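PDB 1JZT: NAD(P)H-hydrate epimerase from Saccharomyces cerevisiae, which catalyses the epimerization of the R and S forms of NAD(P)HX, hydrated and damaged NAD(P)H, so that a dehydratase can repair both. Local coordinates for residues H60-A65 and L134-A139; Y86-F91 and F112-L117; H215-R220 and F235-T240. All coordinates share one frame; numbering follows the deposited sequence.

Contact 1 of 3, residues H60-A65 and L134-A139; sequences HVFVIA and LCIVDA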
loop_
_atom_site.group_PDB
_atom_site.type_symbol
_atom_site.label_atom_id
_atom_site.label_comp_id
_atom_site.label_asym_id
_atom_site.label_seq_id
_atom_site.Cartn_x
_atom_site.Cartn_y
_atom_site.Cartn_z
ATOM N N HIS A 60 -11.113 -13.357 -2.270
ATOM C CA HIS A 60 -10.367 -12.366 -3.031
ATOM C C HIS A 60 -9.564 -11.409 -2.162
ATOM O O HIS A 60 -9.792 -11.299 -0.958
ATOM C CB HIS A 60 -11.332 -11.542 -3.889
ATOM C CG HIS A 60 -12.308 -12.369 -4.670
ATOM N ND1 HIS A 60 -13.463 -12.880 -4.116
ATOM C CD2 HIS A 60 -12.290 -12.791 -5.957
ATOM C CE1 HIS A 60 -14.115 -13.581 -5.028
ATOM N NE2 HIS A 60 -13.425 -13.544 -6.154
ATOM N N VAL A 61 -8.595 -10.742 -2.784
ATOM C CA VAL A 61 -7.806 -9.728 -2.102
ATOM C C VAL A 61 -8.363 -8.447 -2.725
ATOM O O VAL A 61 -8.116 -8.168 -3.904
ATOM C CB VAL A 61 -6.282 -9.840 -2.408
ATOM C CG1 VAL A 61 -5.552 -8.625 -1.846
ATOM C CG2 VAL A 61 -5.707 -11.111 -1.770
ATOM N N PHE A 62 -9.135 -7.694 -1.945
ATOM C CA PHE A 62 -9.754 -6.464 -2.429
ATOM C C PHE A 62 -8.804 -5.275 -2.345
ATOM O O PHE A 62 -8.519 -4.770 -1.260
ATOM C CB PHE A 62 -11.038 -6.171 -1.635
ATOM C CG PHE A 62 -11.927 -5.127 -2.272
ATOM C CD1 PHE A 62 -12.334 -5.259 -3.595
ATOM C CD2 PHE A 62 -12.372 -4.026 -1.545
ATOM C CE1 PHE A 62 -13.167 -4.310 -4.192
ATOM C CE2 PHE A 62 -13.210 -3.065 -2.134
ATOM C CZ PHE A 62 -13.606 -3.211 -3.455
ATOM N N VAL A 63 -8.323 -4.834 -3.503
ATOM C CA VAL A 63 -7.393 -3.707 -3.588
ATOM C C VAL A 63 -8.101 -2.412 -3.977
ATOM O O VAL A 63 -8.667 -2.311 -5.066
ATOM C CB VAL A 63 -6.289 -3.991 -4.637
ATOM C CG1 VAL A 63 -5.304 -2.835 -4.699
ATOM C CG2 VAL A 63 -5.572 -5.292 -4.294
ATOM N N ILE A 64 -8.060 -1.417 -3.091
ATOM C CA ILE A 64 -8.693 -0.127 -3.365
ATOM C C ILE A 64 -7.605 0.883 -3.723
ATOM O O ILE A 64 -6.783 1.256 -2.885
ATOM C CB ILE A 64 -9.498 0.375 -2.144
ATOM C CG1 ILE A 64 -10.437 -0.743 -1.659
ATOM C CG2 ILE A 64 -10.314 1.608 -2.531
ATOM C CD1 ILE A 64 -11.283 -0.373 -0.436
ATOM N N ALA A 65 -7.614 1.330 -4.974
ATOM C CA ALA A 65 -6.607 2.263 -5.468
ATOM C C ALA A 65 -7.036 3.724 -5.528
ATOM O O ALA A 65 -8.069 4.054 -6.116
ATOM C CB ALA A 65 -6.128 1.804 -6.851
ATOM N N LEU A 134 -10.461 -12.107 1.583
ATOM C CA LEU A 134 -9.405 -12.564 2.489
ATOM C C LEU A 134 -8.821 -11.380 3.253
ATOM O O LEU A 134 -8.628 -11.441 4.467
ATOM C CB LEU A 134 -8.294 -13.245 1.687
ATOM C CG LEU A 134 -6.958 -13.472 2.395
ATOM C CD1 LEU A 134 -7.104 -14.505 3.518
ATOM C CD2 LEU A 134 -5.937 -13.940 1.372
ATOM N N CYS A 135 -8.517 -10.312 2.525
ATOM C CA CYS A 135 -7.973 -9.105 3.131
ATOM C C CYS A 135 -8.173 -7.954 2.163
ATOM O O CYS A 135 -8.431 -8.159 0.971
ATOM C CB CYS A 135 -6.481 -9.260 3.438
ATOM S SG CYS A 135 -5.404 -9.253 1.974
ATOM N N ILE A 136 -8.055 -6.741 2.688
ATOM C CA ILE A 136 -8.235 -5.541 1.896
ATOM C C ILE A 136 -6.935 -4.757 1.851
ATOM O O ILE A 136 -6.271 -4.579 2.872
ATOM C CB ILE A 136 -9.333 -4.650 2.506
ATOM C CG1 ILE A 136 -10.648 -5.429 2.567
ATOM C CG2 ILE A 136 -9.495 -3.370 1.676
ATOM C CD1 ILE A 136 -11.681 -4.814 3.502
ATOM N N VAL A 137 -6.556 -4.317 0.660
ATOM C CA VAL A 137 -5.349 -3.522 0.518
ATOM C C VAL A 137 -5.767 -2.070 0.374
ATOM O O VAL A 137 -6.452 -1.685 -0.589
ATOM C CB VAL A 137 -4.527 -3.907 -0.728
ATOM C CG1 VAL A 137 -3.314 -2.984 -0.842
ATOM C CG2 VAL A 137 -4.085 -5.353 -0.634
ATOM N N ASP A 138 -5.338 -1.275 1.346
ATOM C CA ASP A 138 -5.629 0.148 1.400
ATOM C C ASP A 138 -4.545 0.934 0.679
ATOM O O ASP A 138 -3.498 1.222 1.251
ATOM C CB ASP A 138 -5.715 0.601 2.868
ATOM C CG ASP A 138 -5.627 2.107 3.024
ATOM O OD1 ASP A 138 -6.124 2.837 2.131
ATOM O OD2 ASP A 138 -5.061 2.569 4.047
ATOM N N ALA A 139 -4.800 1.265 -0.579
ATOM C CA ALA A 139 -3.858 2.035 -1.376
ATOM C C ALA A 139 -4.548 3.325 -1.828
ATOM O O ALA A 139 -4.378 3.772 -2.968
ATOM C CB ALA A 139 -3.408 1.218 -2.597
#
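Methyl CG2 of Ile136 comes up to the Phe62 ring obliquely. CG of Phe62 stands anti to the backbone N (chi1 -166°), and the ring leads away from 134-139. There it meets the ring of Tyr127, planes at about 10°, and the side chain of Phe91. Ile136 CG2 also lies 3.4 Å from Phe62 O and 4.1 Å from Ile64 CD1. The same sheet face carries Asp138, whose OD1 bonds to Thr176 OG1 and OD2 to Ser171 OG. Asp138 and Thr176 are predicted potassium ligands.

The two segments are adjacent parallel strands of a Rossmann-like sheet. They flank the point where the chain, having run outward to one edge, crosses back to build the other half. In such folds the ligand site lies at the C-terminal strand ends. Donors come from the two strands by turns: Leu134 N to His60 O, Phe62 N to Cys135 O, Val137 N to Phe62 O, Ile64 N to Val137 O and Ala139 N to Ile64 O. The straightest is Ile64 N to Val137 O at 3.0 Å, with 173° at the hydrogen.

On the other face helix 69-83 packs against Val61 and Ala65. Val61 CG1 is 3.9 Å from Cys135 SG and 3.8 Å from Val137 CG2. Val63 lies alongside Val137, pointing the same way, with the two CG2 methyls 4.0 Å apart.

Contact 2 of 3, residues Y86-F91 and F112-L117; sequences YNPVVF and FKVPVL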
loop_
_atom_site.group_PDB
_atom_site.type_symbol
_atom_site.label_atom_id
_atom_site.label_comp_id
_atom_site.label_asym_id
_atom_site.label_seq_id
_atom_site.Cartn_x
_atom_site.Cartn_y
_atom_site.Cartn_z
ATOM N N TYR A 86 -3.060 -15.508 -5.870
ATOM C CA TYR A 86 -4.247 -14.964 -5.213
ATOM C C TYR A 86 -5.302 -14.524 -6.227
ATOM O O TYR A 86 -5.062 -14.533 -7.434
ATOM C CB TYR A 86 -3.873 -13.780 -4.313
ATOM C CG TYR A 86 -2.973 -14.159 -3.157
ATOM C CD1 TYR A 86 -1.620 -14.417 -3.362
ATOM C CD2 TYR A 86 -3.484 -14.308 -1.869
ATOM C CE1 TYR A 86 -0.794 -14.819 -2.316
ATOM C CE2 TYR A 86 -2.668 -14.711 -0.808
ATOM C CZ TYR A 86 -1.329 -14.969 -1.038
ATOM O OH TYR A 86 -0.527 -15.403 -0.017
ATOM N N ASN A 87 -6.468 -14.146 -5.718
ATOM C CA ASN A 87 -7.579 -13.697 -6.546
ATOM C C ASN A 87 -7.829 -12.218 -6.292
ATOM O O ASN A 87 -8.827 -11.837 -5.673
ATOM C CB ASN A 87 -8.829 -14.500 -6.199
ATOM C CG ASN A 87 -8.617 -15.985 -6.353
ATOM O OD1 ASN A 87 -8.282 -16.464 -7.437
ATOM N ND2 ASN A 87 -8.806 -16.729 -5.268
ATOM N N PRO A 88 -6.926 -11.357 -6.780
ATOM C CA PRO A 88 -7.095 -9.919 -6.570
ATOM C C PRO A 88 -8.215 -9.274 -7.378
ATOM O O PRO A 88 -8.478 -9.655 -8.518
ATOM C CB PRO A 88 -5.718 -9.363 -6.931
ATOM C CG PRO A 88 -5.282 -10.272 -8.038
ATOM C CD PRO A 88 -5.697 -11.643 -7.544
ATOM N N VAL A 89 -8.880 -8.308 -6.748
ATOM C CA VAL A 89 -9.949 -7.529 -7.360
ATOM C C VAL A 89 -9.648 -6.074 -7.012
ATOM O O VAL A 89 -9.503 -5.722 -5.836
ATOM C CB VAL A 89 -11.344 -7.898 -6.797
ATOM C CG1 VAL A 89 -12.395 -6.930 -7.331
ATOM C CG2 VAL A 89 -11.707 -9.317 -7.188
ATOM N N VAL A 90 -9.550 -5.233 -8.036
ATOM C CA VAL A 90 -9.245 -3.825 -7.839
ATOM C C VAL A 90 -10.445 -2.894 -7.972
ATOM O O VAL A 90 -11.238 -3.018 -8.910
ATOM C CB VAL A 90 -8.175 -3.341 -8.850
ATOM C CG1 VAL A 90 -7.967 -1.837 -8.712
ATOM C CG2 VAL A 90 -6.863 -4.083 -8.620
ATOM N N PHE A 91 -10.558 -1.969 -7.020
ATOM C CA PHE A 91 -11.600 -0.942 -7.009
ATOM C C PHE A 91 -10.820 0.345 -7.264
ATOM O O PHE A 91 -10.010 0.777 -6.433
ATOM C CB PHE A 91 -12.314 -0.898 -5.650
ATOM C CG PHE A 91 -13.366 0.180 -5.544
ATOM C CD1 PHE A 91 -14.158 0.515 -6.637
ATOM C CD2 PHE A 91 -13.580 0.841 -4.337
ATOM C CE1 PHE A 91 -15.153 1.493 -6.532
ATOM C CE2 PHE A 91 -14.573 1.824 -4.216
ATOM C CZ PHE A 91 -15.358 2.148 -5.318
ATOM N N PHE A 112 -3.689 -9.721 -17.249
ATOM C CA PHE A 112 -3.681 -10.817 -16.281
ATOM C C PHE A 112 -5.070 -11.190 -15.791
ATOM O O PHE A 112 -5.219 -11.964 -14.843
ATOM C CB PHE A 112 -2.793 -10.454 -15.088
ATOM C CG PHE A 112 -1.350 -10.772 -15.306
ATOM C CD1 PHE A 112 -0.868 -12.055 -15.061
ATOM C CD2 PHE A 112 -0.485 -9.815 -15.822
ATOM C CE1 PHE A 112 0.454 -12.380 -15.340
ATOM C CE2 PHE A 112 0.842 -10.134 -16.105
ATOM C CZ PHE A 112 1.309 -11.416 -15.863
ATOM N N LYS A 113 -6.080 -10.633 -16.448
ATOM C CA LYS A 113 -7.469 -10.909 -16.109
ATOM C C LYS A 113 -7.812 -10.533 -14.666
ATOM O O LYS A 113 -8.545 -11.251 -13.986
ATOM C CB LYS A 113 -7.780 -12.391 -16.332
ATOM C CG LYS A 113 -7.430 -12.925 -17.723
ATOM C CD LYS A 113 -8.268 -12.286 -18.824
ATOM C CE LYS A 113 -8.176 -13.081 -20.136
ATOM N NZ LYS A 113 -6.801 -13.114 -20.717
ATOM N N VAL A 114 -7.273 -9.419 -14.190
ATOM C CA VAL A 114 -7.582 -8.967 -12.838
ATOM C C VAL A 114 -8.693 -7.929 -12.932
ATOM O O VAL A 114 -8.513 -6.876 -13.534
ATOM C CB VAL A 114 -6.363 -8.325 -12.160
ATOM C CG1 VAL A 114 -6.792 -7.661 -10.859
ATOM C CG2 VAL A 114 -5.293 -9.385 -11.887
ATOM N N PRO A 115 -9.862 -8.219 -12.340
ATOM C CA PRO A 115 -11.003 -7.298 -12.365
ATOM C C PRO A 115 -10.650 -5.905 -11.846
ATOM O O PRO A 115 -9.940 -5.768 -10.848
ATOM C CB PRO A 115 -12.028 -7.989 -11.464
ATOM C CG PRO A 115 -11.696 -9.438 -11.616
ATOM C CD PRO A 115 -10.190 -9.432 -11.569
ATOM N N VAL A 116 -11.158 -4.884 -12.533
ATOM C CA VAL A 116 -10.945 -3.490 -12.160
ATOM C C VAL A 116 -12.318 -2.815 -12.164
ATOM O O VAL A 116 -12.853 -2.477 -13.222
ATOM C CB VAL A 116 -10.022 -2.770 -13.171
ATOM C CG1 VAL A 116 -9.780 -1.338 -12.730
ATOM C CG2 VAL A 116 -8.701 -3.515 -13.293
ATOM N N LEU A 117 -12.881 -2.628 -10.973
ATOM C CA LEU A 117 -14.203 -2.033 -10.797
ATOM C C LEU A 117 -14.205 -0.501 -10.838
ATOM O O LEU A 117 -13.239 0.146 -10.430
ATOM C CB LEU A 117 -14.788 -2.506 -9.462
ATOM C CG LEU A 117 -14.544 -3.978 -9.103
ATOM C CD1 LEU A 117 -15.206 -4.305 -7.773
ATOM C CD2 LEU A 117 -15.087 -4.866 -10.204
#
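Val90 O takes a hydrogen bond from Leu117 N at 2.7 Å, and Val116 CA adds a CA-H...O contact to it at 3.3 Å. Leu117 CG also lies close to this oxygen. Leu117 N lies nearly along the C=O axis of Val90 (C=O...N angle 166°). Val90 N, on the same strand edge, donates to Pro115 O at 2.9 Å. These two bonds join the parallel strands of a beta-alpha-beta unit: strand 88-91, helix 100-111 and the short edge strand 116-117.

The helix ends in a Schellman motif with Lys113 at C-prime, and the chain then turns into Val114 and Pro115. Pro115 has no N-H to offer, and Pro88 O is approached by its CD carbon at 3.5 Å. Val114 crosses Pro88 at about a right angle, with Val114 CG2 3.9 Å from Pro88 CG. Leu109 of the connecting helix packs on Val90, Val114 and Val116. Helix 69-83 adds Ala78 on Val90 and Lys82 on Pro88 and Val114.

The opposite face holds Val89, Phe91 and Leu117. Leu117 crosses Val89 obliquely, and its CD1 meets Val89 CG1 at 3.9 Å. Tyr127 touches both side chains. The Phe91 ring stacks with Trp124. Leu117 O sits at the Phe91 ring edge, near its plane, 3.9 Å from Phe91 CD1.

Contact 3 of 3, residues H215-R220 and F235-T240; sequences HYVGGR and FGYEST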
loop_
_atom_site.group_PDB
_atom_site.type_symbol
_atom_site.label_atom_id
_atom_site.label_comp_id
_atom_site.label_asym_id
_atom_site.label_seq_id
_atom_site.Cartn_x
_atom_site.Cartn_y
_atom_site.Cartn_z
ATOM N N HIS A 215 4.126 -4.644 11.232
ATOM C CA HIS A 215 4.781 -3.588 10.462
ATOM C C HIS A 215 5.924 -4.094 9.582
ATOM O O HIS A 215 6.844 -4.776 10.046
ATOM C CB HIS A 215 5.312 -2.505 11.422
ATOM C CG HIS A 215 5.735 -1.229 10.751
ATOM N ND1 HIS A 215 6.489 -0.269 11.398
ATOM C CD2 HIS A 215 5.485 -0.735 9.514
ATOM C CE1 HIS A 215 6.682 0.759 10.590
ATOM N NE2 HIS A 215 6.082 0.502 9.439
ATOM N N TYR A 216 5.837 -3.749 8.303
ATOM C CA TYR A 216 6.842 -4.093 7.305
ATOM C C TYR A 216 7.304 -2.809 6.627
ATOM O O TYR A 216 6.560 -1.821 6.555
ATOM C CB TYR A 216 6.252 -4.983 6.205
ATOM C CG TYR A 216 5.912 -6.407 6.582
ATOM C CD1 TYR A 216 6.901 -7.383 6.658
ATOM C CD2 TYR A 216 4.589 -6.794 6.787
ATOM C CE1 TYR A 216 6.582 -8.719 6.921
ATOM C CE2 TYR A 216 4.256 -8.122 7.049
ATOM C CZ TYR A 216 5.260 -9.076 7.112
ATOM O OH TYR A 216 4.930 -10.384 7.348
ATOM N N VAL A 217 8.537 -2.818 6.133
ATOM C CA VAL A 217 9.054 -1.682 5.382
ATOM C C VAL A 217 9.456 -2.281 4.034
ATOM O O VAL A 217 9.960 -3.407 3.974
ATOM C CB VAL A 217 10.294 -1.020 6.046
ATOM C CG1 VAL A 217 11.477 -1.971 6.075
ATOM C CG2 VAL A 217 10.651 0.252 5.292
ATOM N N GLY A 218 9.207 -1.538 2.960
ATOM C CA GLY A 218 9.522 -2.015 1.624
ATOM C C GLY A 218 10.174 -0.941 0.776
ATOM O O GLY A 218 10.311 0.201 1.213
ATOM N N GLY A 219 10.578 -1.302 -0.438
ATOM C CA GLY A 219 11.239 -0.344 -1.307
ATOM C C GLY A 219 12.734 -0.455 -1.081
ATOM O O GLY A 219 13.360 0.440 -0.512
ATOM N N ARG A 220 13.312 -1.564 -1.535
ATOM C CA ARG A 220 14.740 -1.813 -1.359
ATOM C C ARG A 220 15.569 -1.188 -2.481
ATOM O O ARG A 220 15.974 -1.871 -3.418
ATOM C CB ARG A 220 14.982 -3.325 -1.294
ATOM C CG ARG A 220 16.393 -3.749 -0.913
ATOM C CD ARG A 220 16.463 -5.258 -0.686
ATOM N NE ARG A 220 17.805 -5.689 -0.279
ATOM C CZ ARG A 220 18.136 -6.949 -0.015
ATOM N NH1 ARG A 220 17.222 -7.915 -0.111
ATOM N NH2 ARG A 220 19.381 -7.249 0.339
ATOM N N PHE A 235 17.596 -0.203 5.684
ATOM C CA PHE A 235 17.067 -1.382 6.361
ATOM C C PHE A 235 17.720 -2.705 5.972
ATOM O O PHE A 235 18.064 -2.934 4.812
ATOM C CB PHE A 235 15.554 -1.447 6.154
ATOM C CG PHE A 235 14.833 -0.288 6.759
ATOM C CD1 PHE A 235 14.533 -0.275 8.117
ATOM C CD2 PHE A 235 14.542 0.839 5.993
ATOM C CE1 PHE A 235 13.957 0.850 8.703
ATOM C CE2 PHE A 235 13.969 1.965 6.569
ATOM C CZ PHE A 235 13.677 1.972 7.928
ATOM N N GLY A 236 17.879 -3.576 6.965
ATOM C CA GLY A 236 18.510 -4.862 6.740
ATOM C C GLY A 236 17.636 -5.944 6.136
ATOM O O GLY A 236 17.375 -6.974 6.769
ATOM N N TYR A 237 17.185 -5.714 4.907
ATOM C CA TYR A 237 16.371 -6.683 4.192
ATOM C C TYR A 237 17.122 -8.008 4.196
ATOM O O TYR A 237 18.331 -8.034 3.965
ATOM C CB TYR A 237 16.162 -6.219 2.751
ATOM C CG TYR A 237 15.318 -4.979 2.647
ATOM C CD1 TYR A 237 13.932 -5.059 2.739
ATOM C CD2 TYR A 237 15.901 -3.722 2.500
ATOM C CE1 TYR A 237 13.143 -3.926 2.689
ATOM C CE2 TYR A 237 15.116 -2.571 2.452
ATOM C CZ TYR A 237 13.740 -2.682 2.546
ATOM O OH TYR A 237 12.948 -1.560 2.495
ATOM N N GLU A 238 16.407 -9.098 4.461
ATOM C CA GLU A 238 17.005 -10.429 4.495
ATOM C C GLU A 238 17.015 -11.076 3.120
ATOM O O GLU A 238 16.072 -10.911 2.348
ATOM C CB GLU A 238 16.228 -11.325 5.463
ATOM C CG GLU A 238 16.314 -10.884 6.916
ATOM C CD GLU A 238 15.341 -11.614 7.826
ATOM O OE1 GLU A 238 14.865 -12.715 7.460
ATOM O OE2 GLU A 238 15.065 -11.083 8.922
ATOM N N SER A 239 18.083 -11.809 2.816
ATOM C CA SER A 239 18.191 -12.505 1.536
ATOM C C SER A 239 17.856 -11.571 0.369
ATOM O O SER A 239 18.401 -10.474 0.270
ATOM C CB SER A 239 17.246 -13.710 1.541
ATOM O OG SER A 239 17.376 -14.479 0.362
ATOM N N THR A 240 16.959 -12.010 -0.512
ATOM C CA THR A 240 16.555 -11.205 -1.660
ATOM C C THR A 240 15.186 -10.553 -1.427
ATOM O O THR A 240 14.583 -10.035 -2.363
ATOM C CB THR A 240 16.487 -12.056 -2.953
ATOM O OG1 THR A 240 15.638 -13.184 -2.724
ATOM C CG2 THR A 240 17.883 -12.554 -3.364
HETATM O O HOH W 1 13.861 0.988 2.208
HETATM O O HOH W 2 20.627 -9.470 1.472
#
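The extended Arg220 side chain lies flat against Tyr237, the two side chains sliding past each other in opposite directions. Guanidinium and ring planes are only 18° apart, yet the guanidinium does not sit over the ring: Tyr237 CB is the atom above its face, offset toward the rim. The ring face is met by the aliphatic part instead, with Arg220 CB over it, offset toward the rim, in a CH-pi contact and Arg220 CG 3.4 Å from Tyr237 CD2. The contact is loop packing near one edge of the alpha/beta sheet, where 214-218 is the strand next to the outermost. Segment 235-240 has no regular structure and folds over the exit of strand 214-218 just before the antiparallel strand 243-245.

CG of Arg220 is anti to the backbone N (chi1 -172°), and the straight chain beyond carries the guanidinium past the ring to Ser239. There NH1 donates to Ser239 O at 2.8 Å, in the guanidinium plane but above the carbonyl plane. NH1 also bonds to Asp241 O. A water bridges Arg220 NH2 and Ser239 O. An alanine in place of Arg220 would keep CB over the ring but remove CG, CD and the guanidinium, and would probably uncover part of the Tyr237 ring and let the 235-240 loop, no longer tied through Ser239 O and Asp241 O, move more freely.

At its far end the Tyr237 ring turns an edge to Val217 O and Gly218 CA. Tyr237 OH donates to the oxygen of a second water at 2.7 Å, which in turn donates to Gly219 O. Gly219 has a positive phi, and a side chain there would strike the preceding carbonyl oxygen.

Leu244 touches Val217, Phe235 and Tyr237 alike. Val217 CG1 sits over the Phe235 ring face, offset toward the rim, 3.8 Å from Phe235 CG; Val217 CG2 lies 3.9 Å from Phe235 CE2.

Overall arrangement
All three contacts reach one mixed sheet; in contact 3 it is strand 214-218 that does, met by a loop. Contacts 1 and 2 are neighbours, with centres about 10 Å apart, because strands 60-65 and 88-91 pair directly. Along the chain, both segments of contact 2 fall between those of contact 1. Together they join strands 116-117, 88-91, 60-65 and 133-139, in that order across the sheet. Contact 3 comes later in the chain, its centre about 21 Å from contact 1 and 26 Å from contact 2. Contact 1 alone holds a predicted potassium ligand. Contact 2 forms one edge of the sheet; contact 3 lies by the other, on the opposite side of the chain's centre from contact 1.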